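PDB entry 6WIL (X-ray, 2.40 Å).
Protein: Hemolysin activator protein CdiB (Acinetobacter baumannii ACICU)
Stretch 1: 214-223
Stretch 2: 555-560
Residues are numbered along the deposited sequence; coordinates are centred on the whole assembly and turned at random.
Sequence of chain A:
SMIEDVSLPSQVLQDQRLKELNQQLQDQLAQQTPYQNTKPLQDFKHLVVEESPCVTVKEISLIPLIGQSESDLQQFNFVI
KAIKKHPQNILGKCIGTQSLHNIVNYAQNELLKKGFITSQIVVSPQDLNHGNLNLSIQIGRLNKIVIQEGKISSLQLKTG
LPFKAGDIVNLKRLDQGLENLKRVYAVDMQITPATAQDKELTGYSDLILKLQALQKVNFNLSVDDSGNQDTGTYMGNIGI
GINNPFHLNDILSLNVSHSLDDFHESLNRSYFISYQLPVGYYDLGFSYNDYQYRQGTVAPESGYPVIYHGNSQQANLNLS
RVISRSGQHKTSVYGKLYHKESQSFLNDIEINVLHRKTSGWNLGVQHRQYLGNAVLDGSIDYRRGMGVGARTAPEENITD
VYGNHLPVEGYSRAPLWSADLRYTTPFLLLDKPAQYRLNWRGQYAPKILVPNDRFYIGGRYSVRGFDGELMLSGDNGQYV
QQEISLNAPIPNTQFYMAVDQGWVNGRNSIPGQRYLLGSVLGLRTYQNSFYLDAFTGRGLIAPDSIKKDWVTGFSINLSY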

# COMPACT_ATOMS: atom_id res chain seq x y z
N LEU A 214 4.10 -20.56 -4.25
CA LEU A 214 2.69 -20.40 -3.96
C LEU A 214 1.85 -20.94 -5.12
O LEU A 214 2.33 -21.07 -6.25
CB LEU A 214 2.35 -18.93 -3.71
CG LEU A 214 3.12 -18.22 -2.59
CD1 LEU A 214 2.82 -16.73 -2.59
CD2 LEU A 214 2.77 -18.84 -1.24
N GLN A 215 0.59 -21.25 -4.82
CA GLN A 215 -0.32 -21.78 -5.83
C GLN A 215 -0.31 -20.90 -7.08
O GLN A 215 -0.51 -19.69 -7.01
CB GLN A 215 -1.74 -21.86 -5.25
CG GLN A 215 -2.79 -22.39 -6.21
CD GLN A 215 -4.15 -22.50 -5.55
OE1 GLN A 215 -4.24 -22.78 -4.35
NE2 GLN A 215 -5.21 -22.29 -6.32
N LYS A 216 -0.05 -21.54 -8.22
CA LYS A 216 0.21 -20.79 -9.45
C LYS A 216 -1.04 -20.07 -9.95
O LYS A 216 -0.95 -18.94 -10.44
CB LYS A 216 0.75 -21.72 -10.54
CG LYS A 216 2.02 -22.47 -10.15
CD LYS A 216 3.06 -22.40 -11.25
CE LYS A 216 3.74 -21.04 -11.30
NZ LYS A 216 4.62 -20.80 -10.12
N VAL A 217 -2.21 -20.70 -9.85
CA VAL A 217 -3.44 -20.17 -10.42
C VAL A 217 -4.48 -20.08 -9.32
O VAL A 217 -4.74 -21.06 -8.62
CB VAL A 217 -3.95 -21.03 -11.58
CG1 VAL A 217 -5.21 -20.43 -12.18
CG2 VAL A 217 -2.87 -21.18 -12.65
N ASN A 218 -5.09 -18.90 -9.17
CA ASN A 218 -6.08 -18.66 -8.13
C ASN A 218 -7.35 -18.12 -8.76
O ASN A 218 -7.30 -17.27 -9.65
CB ASN A 218 -5.55 -17.68 -7.08
CG ASN A 218 -4.39 -18.25 -6.29
OD1 ASN A 218 -3.27 -18.31 -6.79
ND2 ASN A 218 -4.65 -18.66 -5.06
N PHE A 219 -8.49 -18.62 -8.29
CA PHE A 219 -9.79 -18.21 -8.79
C PHE A 219 -10.59 -17.59 -7.66
O PHE A 219 -10.48 -17.99 -6.50
CB PHE A 219 -10.56 -19.39 -9.39
CG PHE A 219 -9.95 -19.94 -10.65
CD1 PHE A 219 -10.13 -19.28 -11.85
CD2 PHE A 219 -9.23 -21.11 -10.63
CE1 PHE A 219 -9.57 -19.78 -13.02
CE2 PHE A 219 -8.68 -21.62 -11.79
CZ PHE A 219 -8.85 -20.96 -12.98
N ASN A 220 -11.41 -16.60 -8.02
CA ASN A 220 -12.31 -15.94 -7.08
C ASN A 220 -13.60 -15.63 -7.81
O ASN A 220 -13.60 -14.81 -8.74
CB ASN A 220 -11.68 -14.67 -6.51
CG ASN A 220 -10.54 -14.96 -5.56
OD1 ASN A 220 -10.75 -15.15 -4.37
ND2 ASN A 220 -9.32 -15.02 -6.10
N LEU A 221 -14.68 -16.28 -7.41
CA LEU A 221 -16.01 -15.99 -7.94
C LEU A 221 -16.84 -15.33 -6.86
O LEU A 221 -16.95 -15.85 -5.74
CB LEU A 221 -16.69 -17.27 -8.44
CG LEU A 221 -15.98 -17.93 -9.62
CD1 LEU A 221 -15.07 -19.04 -9.13
CD2 LEU A 221 -16.98 -18.44 -10.64
N SER A 222 -17.43 -14.18 -7.19
CA SER A 222 -18.23 -13.41 -6.25
C SER A 222 -19.60 -13.11 -6.84
O SER A 222 -19.74 -12.90 -8.05
CB SER A 222 -17.55 -12.08 -5.88
OG SER A 222 -16.50 -12.27 -4.96
N VAL A 223 -20.59 -13.08 -5.97
CA VAL A 223 -21.92 -12.57 -6.29
C VAL A 223 -22.32 -11.59 -5.19
O VAL A 223 -22.13 -11.88 -4.00
CB VAL A 223 -22.96 -13.69 -6.43
CG1 VAL A 223 -22.74 -14.45 -7.73
CG2 VAL A 223 -22.89 -14.64 -5.25
N SER A 555 -22.95 -10.47 0.15
CA SER A 555 -21.79 -10.79 -0.67
C SER A 555 -21.35 -12.22 -0.39
O SER A 555 -21.25 -12.63 0.77
CB SER A 555 -20.63 -9.83 -0.40
OG SER A 555 -20.99 -8.50 -0.77
N ILE A 556 -21.10 -12.98 -1.46
CA ILE A 556 -20.62 -14.35 -1.37
C ILE A 556 -19.42 -14.49 -2.30
O ILE A 556 -19.51 -14.13 -3.47
CB ILE A 556 -21.72 -15.36 -1.75
CG1 ILE A 556 -22.76 -15.48 -0.64
CG2 ILE A 556 -21.11 -16.72 -2.05
CD1 ILE A 556 -22.30 -16.33 0.52
N ASN A 557 -18.32 -15.02 -1.78
CA ASN A 557 -17.13 -15.26 -2.58
C ASN A 557 -16.64 -16.69 -2.36
O ASN A 557 -16.83 -17.27 -1.29
CB ASN A 557 -16.02 -14.25 -2.25
CG ASN A 557 -14.81 -14.41 -3.15
OD1 ASN A 557 -13.90 -15.17 -2.84
ND2 ASN A 557 -14.80 -13.69 -4.26
N LEU A 558 -16.03 -17.27 -3.39
CA LEU A 558 -15.41 -18.59 -3.34
C LEU A 558 -14.03 -18.52 -3.97
O LEU A 558 -13.92 -18.19 -5.16
CB LEU A 558 -16.27 -19.66 -4.05
CG LEU A 558 -15.74 -21.05 -4.43
CD1 LEU A 558 -15.36 -21.98 -3.23
CD2 LEU A 558 -16.70 -21.72 -5.51
N SER A 559 -12.99 -18.81 -3.19
CA SER A 559 -11.63 -18.87 -3.70
C SER A 559 -11.16 -20.32 -3.74
O SER A 559 -11.50 -21.11 -2.85
CB SER A 559 -10.68 -18.02 -2.85
OG SER A 559 -10.72 -18.43 -1.49
N TYR A 560 -10.41 -20.67 -4.78
CA TYR A 560 -9.86 -22.01 -4.92
C TYR A 560 -8.72 -22.03 -5.93
O TYR A 560 -8.49 -21.04 -6.62
CB TYR A 560 -10.95 -23.01 -5.32
CG TYR A 560 -11.56 -22.76 -6.68
CD1 TYR A 560 -12.63 -21.89 -6.84
CD2 TYR A 560 -11.06 -23.40 -7.81
CE1 TYR A 560 -13.19 -21.67 -8.08
CE2 TYR A 560 -11.62 -23.18 -9.06
CZ TYR A 560 -12.68 -22.31 -9.19
OH TYR A 560 -13.24 -22.07 -10.42

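The most unusual feature of this contact is a hydrogen bond that is almost too short: Asn557 ND2 donates to Ser222 OG across only 2.3 Å, with an N-H...O angle of 170°. Amide-to-hydroxyl bonds usually run close to 3 Å, so the straight geometry is convincing while the distance is best read with the caution a 2.4 Å structure demands. The two residues form a non-hydrogen-bonded pair of the sheet, their CA atoms 4.3 Å apart, and both side chains rise on the same face. A short serine hydroxyl opposite a longer carboxamide suits such a site, because the asparagine, with chi1 in t, can reach across to it.

Around this pair runs a regular antiparallel ladder between strand 217-223 and strand 555-559, joining residues more than 330 positions apart in sequence. Its hydrogen-bonded pairs exchange two bonds each. Leu221 N donates to Leu558 O at 3.0 Å, and Leu558 N returns a bond to Leu221 O at 2.9 Å; Val223 N reaches Ile556 O at 2.9 Å, answered by Ile556 N to Val223 O at 3.0 Å. The same exchange continues at the chain terminus, where Phe219 N donates to Tyr560 O at 2.9 Å and Tyr560 N to Phe219 O at 3.2 Å. Between these rungs, CA-H groups lean on carbonyl oxygens, as in Ser222 CA to Ile556 O at 3.1 Å, a weak contact typical of antiparallel sheets.

Side chains alternate between the faces. Asn220 and Ser559 share the polar face with Ser222 and Asn557; there Asn220 OD1 lies 3.2 Å from Ser559 CB, a close packing contact. The other face carries Leu221, Leu558, Val223 and Ile556. The beta-branched pair meets with Val223 CG2 3.8 Å from Ile556 CB, and such branching is well suited to extended backbone.

Tyr560 gives the largest covered area of any residue here. Its CA-to-CB bond points away from the first stretch, yet, with chi1 in p, the end of the side chain comes nearer to that stretch. Phe219 CB sits over one face of that ring, 3.8 Å from the centroid of the Tyr560 ring, a CH-pi contact. The two aromatic planes are nearly parallel, at 26°, but slid apart so that they barely overlap; Phe219 CD2 still approaches Tyr560 CE2 to 3.5 Å. At the tyrosine ring's edge, near its plane, Leu221 CD1 packs 3.4 Å from Tyr560 CE1, an apolar contact of methyl with ring rim.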